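PDB 3EBV: chinitase A from Streptomyces coelicolor, which probably acts as an endochitinase, cleaving internal bonds of chitin chains with the family 18 glycoside hydrolase domain that makes up this construct. Local coordinates for residues A[153-158]-A[212-217]; A[221-226]-A[233-238]; A[242-247]-A[289-294]. All coordinates share one frame; numbering follows the deposited sequence. Where two conformers were deposited one is given.

Contact 1. Residues A[153-158]-A[212-217]; sequences IDMQST and GGLAPS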
loop_
_atom_site.group_PDB
_atom_site.type_symbol
_atom_site.label_atom_id
_atom_site.label_comp_id
_atom_site.label_asym_id
_atom_site.label_seq_id
_atom_site.Cartn_x
_atom_site.Cartn_y
_atom_site.Cartn_z
ATOM N N ILE A 153 -5.922 1.249 13.063
ATOM C CA ILE A 153 -6.001 2.284 14.114
ATOM C C ILE A 153 -5.733 3.696 13.582
ATOM O O ILE A 153 -6.086 4.703 14.248
ATOM C CB ILE A 153 -5.006 2.029 15.263
ATOM C CG1 ILE A 153 -3.559 1.940 14.741
ATOM C CG2 ILE A 153 -5.432 0.785 16.016
ATOM C CD1 ILE A 153 -2.511 1.783 15.842
ATOM N N ASP A 154 -5.150 3.779 12.381
ATOM C CA ASP A 154 -4.772 5.078 11.811
ATOM C C ASP A 154 -5.877 5.728 10.972
ATOM O O ASP A 154 -5.713 6.889 10.550
ATOM C CB ASP A 154 -3.536 4.898 10.938
ATOM C CG ASP A 154 -2.322 4.406 11.718
ATOM O OD1 ASP A 154 -2.034 4.990 12.782
ATOM O OD2 ASP A 154 -1.676 3.444 11.260
HETATM N N MSE A 155 -6.968 4.999 10.698
HETATM C CA MSE A 155 -8.039 5.521 9.840
HETATM C C MSE A 155 -9.424 5.297 10.470
HETATM O O MSE A 155 -10.424 5.196 9.747
HETATM C CB MSE A 155 -8.023 4.845 8.463
HETATM C CG MSE A 155 -6.669 4.853 7.719
HETATM SE SE MSE A 155 -6.197 6.653 7.046
HETATM C CE MSE A 155 -7.450 6.757 5.612
ATOM N N GLN A 156 -9.488 5.295 11.791
ATOM C CA GLN A 156 -10.762 5.122 12.500
ATOM C C GLN A 156 -11.614 6.387 12.481
ATOM O O GLN A 156 -12.819 6.326 12.654
ATOM C CB GLN A 156 -10.495 4.651 13.926
ATOM C CG GLN A 156 -10.256 3.124 13.994
ATOM C CD GLN A 156 -11.562 2.329 13.823
ATOM O OE1 GLN A 156 -11.915 1.873 12.700
ATOM N NE2 GLN A 156 -12.236 2.120 14.919
ATOM N N SER A 157 -10.973 7.525 12.233
ATOM C CA SER A 157 -11.702 8.769 11.984
ATOM C C SER A 157 -10.780 9.679 11.189
ATOM O O SER A 157 -9.572 9.401 11.026
ATOM C CB SER A 157 -12.080 9.480 13.291
ATOM O OG SER A 157 -10.966 10.065 13.932
ATOM N N THR A 158 -11.346 10.792 10.740
ATOM C CA THR A 158 -10.597 11.773 9.958
ATOM C C THR A 158 -9.534 12.451 10.795
ATOM O O THR A 158 -8.684 13.121 10.242
ATOM C CB THR A 158 -11.509 12.832 9.339
ATOM O OG1 THR A 158 -12.190 13.507 10.397
ATOM C CG2 THR A 158 -12.523 12.213 8.384
ATOM N N GLY A 212 -15.524 9.854 4.412
ATOM C CA GLY A 212 -14.765 10.797 5.195
ATOM C C GLY A 212 -13.870 11.730 4.387
ATOM O O GLY A 212 -12.962 12.327 4.946
ATOM N N GLY A 213 -14.127 11.805 3.093
ATOM C CA GLY A 213 -13.470 12.822 2.242
ATOM C C GLY A 213 -12.450 12.309 1.243
ATOM O O GLY A 213 -11.881 13.111 0.496
ATOM N N LEU A 214 -12.196 11.008 1.217
ATOM C CA LEU A 214 -11.339 10.388 0.181
ATOM C C LEU A 214 -12.191 9.973 -1.001
ATOM O O LEU A 214 -13.332 9.484 -0.824
ATOM C CB LEU A 214 -10.551 9.201 0.747
ATOM C CG LEU A 214 -9.553 9.591 1.843
ATOM C CD1 LEU A 214 -8.939 8.315 2.391
ATOM C CD2 LEU A 214 -8.443 10.518 1.311
ATOM N N ALA A 215 -11.678 10.177 -2.219
ATOM C CA ALA A 215 -12.385 9.720 -3.421
ATOM C C ALA A 215 -12.348 8.170 -3.496
ATOM O O ALA A 215 -11.430 7.544 -2.942
ATOM C CB ALA A 215 -11.737 10.318 -4.704
ATOM N N PRO A 216 -13.318 7.557 -4.170
ATOM C CA PRO A 216 -13.280 6.093 -4.291
ATOM C C PRO A 216 -11.973 5.612 -4.914
ATOM O O PRO A 216 -11.458 4.559 -4.516
ATOM C CB PRO A 216 -14.506 5.776 -5.163
ATOM C CG PRO A 216 -15.474 6.895 -4.795
ATOM C CD PRO A 216 -14.582 8.116 -4.714
ATOM N N SER A 217 -11.421 6.356 -5.883
ATOM C CA SER A 217 -10.171 5.942 -6.494
ATOM C C SER A 217 -9.007 5.999 -5.523
ATOM O O SER A 217 -7.899 5.532 -5.881
ATOM C CB SER A 217 -9.801 6.836 -7.687
ATOM O OG SER A 217 -9.650 8.157 -7.253
#
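The carbonyl oxygen of G212 is the polar atom at this crossing, and what it meets from T158 is a methyl group: CG2 of T158 lies 3.5 Å from G212 O. The same methyl stands 4.1 Å from CA of G212, so it rests directly on the glycine backbone. T158 presents it by placing CG2 anti to its own carbonyl carbon, with OG1 (chi1 60°) between the backbone N and the carbonyl carbon. The carbonyl oxygen of G213 accepts a hydrogen bond from NZ of K170, which ties the 212-217 loop to the region following helix 161-168.

The second touch is wholly apolar and lies deeper. M155, present as selenomethionine, reaches the other loop through its terminal methyl alone, with CE 3.9 Å from CD1 of L214. The chain of M155 is bent at both chi2 (-72°) and chi3 (-73°), which curls the methyl round toward the leucine, and the two side chains cross at about a right angle. L214 answers with a single branch, CD1; CD2 stays farther from the methyl. Both side chains also lean on Q209 of helix 199-210, while Y162 and F163 of helix 161-168 pack on M155 and L173 on L214. F163 touches T158 as well, so one aromatic side chain serves both residues of the 153-158 loop that take part.

The loop after strand 145-148 is thus joined to the one leading into strand 219-224 at two separate points with just 112 Å² buried. One touch is methyl to methyl and the other methyl to backbone carbonyl, so the loops meet mainly by van der Waals packing, while bonds such as those of G213 O with K170 and S217 O with R266 go to residues outside both.

Contact 2. Residues A[221-226]-A[233-238]; sequences LGLPAS and GYVSPS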
loop_
_atom_site.group_PDB
_atom_site.type_symbol
_atom_site.label_atom_id
_atom_site.label_comp_id
_atom_site.label_asym_id
_atom_site.label_seq_id
_atom_site.Cartn_x
_atom_site.Cartn_y
_atom_site.Cartn_z
ATOM N N LEU A 221 -8.279 -2.053 -0.775
ATOM C CA LEU A 221 -8.435 -3.052 0.303
ATOM C C LEU A 221 -7.137 -3.878 0.400
ATOM O O LEU A 221 -6.883 -4.708 -0.482
ATOM C CB LEU A 221 -9.642 -3.995 0.022
ATOM C CG LEU A 221 -10.971 -3.249 -0.228
ATOM C CD1 LEU A 221 -12.002 -4.329 -0.379
ATOM C CD2 LEU A 221 -11.362 -2.380 0.943
ATOM N N GLY A 222 -6.372 -3.662 1.484
ATOM C CA GLY A 222 -5.092 -4.402 1.669
ATOM C C GLY A 222 -5.297 -5.629 2.572
ATOM O O GLY A 222 -5.813 -5.519 3.667
ATOM N N LEU A 223 -4.844 -6.781 2.069
ATOM C CA LEU A 223 -5.019 -8.063 2.780
ATOM C C LEU A 223 -3.719 -8.860 2.750
ATOM O O LEU A 223 -2.875 -8.664 1.873
ATOM C CB LEU A 223 -6.092 -8.927 2.076
ATOM C CG LEU A 223 -7.584 -8.692 2.377
ATOM C CD1 LEU A 223 -7.858 -8.792 3.860
ATOM C CD2 LEU A 223 -8.062 -7.314 1.776
ATOM N N PRO A 224 -3.586 -9.840 3.668
ATOM C CA PRO A 224 -2.434 -10.769 3.574
ATOM C C PRO A 224 -2.654 -11.707 2.380
ATOM O O PRO A 224 -3.801 -12.162 2.123
ATOM C CB PRO A 224 -2.511 -11.578 4.902
ATOM C CG PRO A 224 -3.450 -10.784 5.810
ATOM C CD PRO A 224 -4.453 -10.194 4.788
ATOM N N ALA A 225 -1.568 -12.070 1.698
ATOM C CA ALA A 225 -1.687 -12.949 0.530
ATOM C C ALA A 225 -2.096 -14.386 0.881
ATOM O O ALA A 225 -2.604 -15.116 0.030
ATOM C CB ALA A 225 -0.367 -12.984 -0.254
ATOM N N SER A 226 -1.751 -14.787 2.099
ATOM C CA SER A 226 -1.948 -16.158 2.586
ATOM C C SER A 226 -1.928 -16.135 4.112
ATOM O O SER A 226 -1.625 -15.104 4.717
ATOM C CB SER A 226 -0.780 -17.051 2.095
ATOM O OG SER A 226 0.393 -16.775 2.859
ATOM N N GLY A 233 -6.112 -11.965 10.049
ATOM C CA GLY A 233 -6.791 -11.150 9.033
ATOM C C GLY A 233 -6.788 -11.694 7.620
ATOM O O GLY A 233 -7.420 -11.099 6.717
ATOM N N TYR A 234 -6.105 -12.815 7.359
ATOM C CA TYR A 234 -6.231 -13.428 6.033
ATOM C C TYR A 234 -7.692 -13.745 5.733
ATOM O O TYR A 234 -8.393 -14.293 6.604
ATOM C CB TYR A 234 -5.420 -14.726 5.930
ATOM C CG TYR A 234 -5.678 -15.457 4.650
ATOM C CD1 TYR A 234 -5.119 -15.031 3.462
ATOM C CD2 TYR A 234 -6.543 -16.571 4.633
ATOM C CE1 TYR A 234 -5.412 -15.678 2.234
ATOM C CE2 TYR A 234 -6.827 -17.229 3.441
ATOM C CZ TYR A 234 -6.262 -16.781 2.254
ATOM O OH TYR A 234 -6.577 -17.459 1.080
ATOM N N VAL A 235 -8.115 -13.457 4.496
ATOM C CA VAL A 235 -9.419 -13.961 4.008
ATOM C C VAL A 235 -9.232 -14.615 2.636
ATOM O O VAL A 235 -8.320 -14.293 1.874
ATOM C CB VAL A 235 -10.483 -12.847 3.888
ATOM C CG1 VAL A 235 -10.789 -12.240 5.253
ATOM C CG2 VAL A 235 -10.059 -11.753 2.852
ATOM N N SER A 236 -10.111 -15.563 2.304
ATOM C CA SER A 236 -10.081 -16.138 0.963
ATOM C C SER A 236 -10.245 -15.041 -0.084
ATOM O O SER A 236 -10.918 -14.023 0.169
ATOM C CB SER A 236 -11.180 -17.190 0.784
ATOM O OG SER A 236 -12.463 -16.598 0.865
ATOM N N PRO A 237 -9.662 -15.232 -1.267
ATOM C CA PRO A 237 -9.891 -14.244 -2.330
ATOM C C PRO A 237 -11.398 -13.991 -2.594
ATOM O O PRO A 237 -11.775 -12.850 -2.891
ATOM C CB PRO A 237 -9.161 -14.848 -3.557
ATOM C CG PRO A 237 -8.141 -15.782 -2.954
ATOM C CD PRO A 237 -8.715 -16.300 -1.677
ATOM N N SER A 238 -12.240 -15.017 -2.468
ATOM C CA SER A 238 -13.685 -14.805 -2.688
ATOM C C SER A 238 -14.228 -13.755 -1.723
ATOM O O SER A 238 -15.142 -13.019 -2.084
ATOM C CB SER A 238 -14.453 -16.126 -2.507
ATOM O OG SER A 238 -14.294 -16.646 -1.202
HETATM O O HOH W 1 -6.606 -12.199 1.872
#
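Y234 lays its ring against the backbone at the end of segment 221-226. CD1 of the ring is 3.4 Å from the carbonyl oxygen of P224, which comes to the ring edge near its plane, while A225 O approaches obliquely, 3.6 Å from CE1 of Y234. S226 CA is 3.5 Å from the same CE1. The ring gets there because CG stands anti to the backbone N (chi1 172°), swinging it alongside the turn that follows P224. The proline ring also packs on the tyrosine backbone, with CG of P224 3.7 Å from Y234 N.

L223 uses one methyl for two partners: CD1 lies 3.7 Å from G233 O and 3.8 Å from CG2 of V235. A water bridges the segments, donating one hydrogen to P224 O (2.8 Å) and the other to V235 O, so two carbonyls are satisfied without a direct bond.

Farther out, the strand residue L223 is held in the barrel sheet by backbone bonds to M269 and W271, and its carbonyl accepts T270 OG1. V240 of helix 237-249 packs on both L223 and V235, with L202 and W283 also touching the leucine. S226 OG bonds to R228 N within the intervening loop, whereas S236 sits at the N-cap position of helix 237-249. A strand end, a short loop folded back over it and the start of the following helix make up a beta-alpha unit of the TIM barrel.

Contact 3. Residues A[242-247]-A[289-294]; sequences AALDCL and AHVHAL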
loop_
_atom_site.group_PDB
_atom_site.type_symbol
_atom_site.label_atom_id
_atom_site.label_comp_id
_atom_site.label_asym_id
_atom_site.label_seq_id
_atom_site.Cartn_x
_atom_site.Cartn_y
_atom_site.Cartn_z
ATOM N N ALA A 242 -15.953 -10.363 -2.794
ATOM C CA ALA A 242 -17.270 -9.977 -2.279
ATOM C C ALA A 242 -17.273 -8.554 -1.732
ATOM O O ALA A 242 -18.224 -7.772 -1.969
ATOM C CB ALA A 242 -17.735 -10.949 -1.240
ATOM N N ALA A 243 -16.243 -8.190 -0.973
ATOM C CA ALA A 243 -16.195 -6.836 -0.440
ATOM C C ALA A 243 -16.122 -5.798 -1.579
ATOM O O ALA A 243 -16.720 -4.724 -1.508
ATOM C CB ALA A 243 -14.961 -6.693 0.507
ATOM N N LEU A 244 -15.305 -6.104 -2.588
ATOM C CA LEU A 244 -15.216 -5.216 -3.761
ATOM C C LEU A 244 -16.594 -5.064 -4.422
ATOM O O LEU A 244 -16.965 -3.944 -4.752
ATOM C CB LEU A 244 -14.195 -5.771 -4.767
ATOM C CG LEU A 244 -12.730 -5.718 -4.282
ATOM C CD1 LEU A 244 -11.937 -6.575 -5.300
ATOM C CD2 LEU A 244 -12.218 -4.287 -4.231
ATOM N N ASP A 245 -17.286 -6.192 -4.592
ATOM C CA ASP A 245 -18.659 -6.174 -5.171
ATOM C C ASP A 245 -19.569 -5.334 -4.294
ATOM O O ASP A 245 -20.413 -4.573 -4.795
ATOM C CB ASP A 245 -19.209 -7.583 -5.270
ATOM C CG ASP A 245 -18.529 -8.403 -6.357
ATOM O OD1 ASP A 245 -17.752 -7.815 -7.155
ATOM O OD2 ASP A 245 -18.827 -9.611 -6.366
ATOM N N CYS A 246 -19.481 -5.531 -2.987
ATOM C CA CYS A 246 -20.413 -4.842 -2.099
ATOM C C CYS A 246 -20.257 -3.330 -2.215
ATOM O O CYS A 246 -21.246 -2.554 -2.375
ATOM C CB CYS A 246 -20.187 -5.358 -0.676
ATOM S SG CYS A 246 -21.177 -4.513 0.608
ATOM N N LEU A 247 -19.010 -2.870 -2.186
ATOM C CA LEU A 247 -18.736 -1.429 -2.236
ATOM C C LEU A 247 -19.030 -0.859 -3.624
ATOM O O LEU A 247 -19.538 0.253 -3.709
ATOM C CB LEU A 247 -17.255 -1.169 -1.890
ATOM C CG LEU A 247 -16.958 -1.436 -0.396
ATOM C CD1 LEU A 247 -15.400 -1.570 -0.171
ATOM C CD2 LEU A 247 -17.493 -0.344 0.500
ATOM N N ALA A 289 -7.971 -10.883 -11.328
ATOM C CA ALA A 289 -8.993 -11.036 -12.366
ATOM C C ALA A 289 -10.220 -10.207 -11.959
ATOM O O ALA A 289 -10.828 -9.536 -12.799
ATOM C CB ALA A 289 -9.391 -12.498 -12.535
ATOM N N HIS A 290 -10.573 -10.246 -10.675
ATOM C CA HIS A 290 -11.810 -9.569 -10.246
ATOM C C HIS A 290 -11.675 -8.056 -10.332
ATOM O O HIS A 290 -12.589 -7.344 -10.817
ATOM C CB HIS A 290 -12.190 -9.976 -8.836
ATOM C CG HIS A 290 -13.647 -9.804 -8.561
ATOM N ND1 HIS A 290 -14.584 -10.702 -9.038
ATOM C CD2 HIS A 290 -14.338 -8.850 -7.888
ATOM C CE1 HIS A 290 -15.791 -10.311 -8.651
ATOM N NE2 HIS A 290 -15.671 -9.188 -7.961
ATOM N N VAL A 291 -10.534 -7.536 -9.875
ATOM C CA VAL A 291 -10.286 -6.089 -9.907
ATOM C C VAL A 291 -10.242 -5.587 -11.349
ATOM O O VAL A 291 -10.822 -4.532 -11.664
ATOM C CB VAL A 291 -8.987 -5.713 -9.132
ATOM C CG1 VAL A 291 -8.524 -4.269 -9.415
ATOM C CG2 VAL A 291 -9.194 -5.929 -7.618
ATOM N N HIS A 292 -9.570 -6.334 -12.228
ATOM C CA HIS A 292 -9.395 -5.914 -13.621
ATOM C C HIS A 292 -10.666 -6.101 -14.442
ATOM O O HIS A 292 -10.726 -5.677 -15.605
ATOM C CB HIS A 292 -8.180 -6.602 -14.233
ATOM C CG HIS A 292 -6.916 -6.213 -13.537
ATOM N ND1 HIS A 292 -5.901 -7.116 -13.234
ATOM C CD2 HIS A 292 -6.526 -5.018 -13.039
ATOM C CE1 HIS A 292 -4.942 -6.474 -12.590
ATOM N NE2 HIS A 292 -5.292 -5.202 -12.455
ATOM N N ALA A 293 -11.657 -6.750 -13.840
ATOM C CA ALA A 293 -13.005 -6.811 -14.428
ATOM C C ALA A 293 -13.959 -5.734 -13.878
ATOM O O ALA A 293 -15.079 -5.606 -14.401
ATOM C CB ALA A 293 -13.594 -8.178 -14.236
ATOM N N LEU A 294 -13.573 -4.982 -12.837
ATOM C CA LEU A 294 -14.416 -3.862 -12.357
ATOM C C LEU A 294 -14.456 -2.784 -13.450
ATOM O O LEU A 294 -15.549 -2.437 -13.924
ATOM C CB LEU A 294 -13.920 -3.241 -11.025
ATOM C CG LEU A 294 -13.634 -4.082 -9.766
ATOM C CD1 LEU A 294 -12.917 -3.244 -8.700
ATOM C CD2 LEU A 294 -14.905 -4.693 -9.179
#
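H290 reaches across from helix 282-292 to D245 on helix 237-249. From CB the side chain leaves its helix toward the partner, and CG stands anti to the backbone N, which carries the imidazole out over the gap between the helices. Of the ring atoms, CD2 comes within 4.2 Å of the CD1 methyl of L244, which sits at the ring edge near its plane. On the other flank of NE2, CE1 lies 3.5 Å from OD1 of D245. The tip, NE2, donates a short and nearly straight hydrogen bond to OD1 of D245, 2.6 Å long with an N-H...O angle of 170°.

The oxygen lies almost in the imidazole plane, whereas the nitrogen meets OD1 on its syn side but 32° out of the carboxylate plane. Ring and carboxylate are turned 47° against each other. The second oxygen, OD2, accepts ND2 of N252, so neighbours on both oxygens fix the rotation of the carboxylate; K249 adds only a long, weak ion pair to OD1. Such a buried acid would probably favour a positively charged imidazole.

Beside this polar link runs an apolar one. CD1 of L244 packs at 3.6 Å on CG2 of V291, the two side chains crossing obliquely, and L221 and L265 also pack on this leucine. N241, one turn before D245, touches H290 from the same helix as D245, and the disulfide of C246 with C253 ties that helix to the loop after it. A histidine-carboxylate bond flanked by leucine and valine thus joins helix 237-249 to 282-292, the last helix of the chain, as neighbours in the outer helical layer of the (beta/alpha)8 barrel.

Overall arrangement
The three contacts follow one another along the chain, all within the family 18 TIM barrel. Contact 1 ends just before strand 219-224, on which contact 2 begins, yet their centres are 20 Å apart and they touch only through sequence. Contacts 2 and 3 are closer, with centres 13 Å apart and helix 237-249 in common: L221 CD1 packs 3.9 Å from L244 CD2 and equally near A243 CB, joining strand to helix. Contacts 1 and 3 approach to about 8 Å between nearest atoms. The family's DxxDxDxE signature lies around strand 115-120; contact 2 sits at the same, C-terminal, end of the barrel strands, whereas contact 3 is helix packing on the outside.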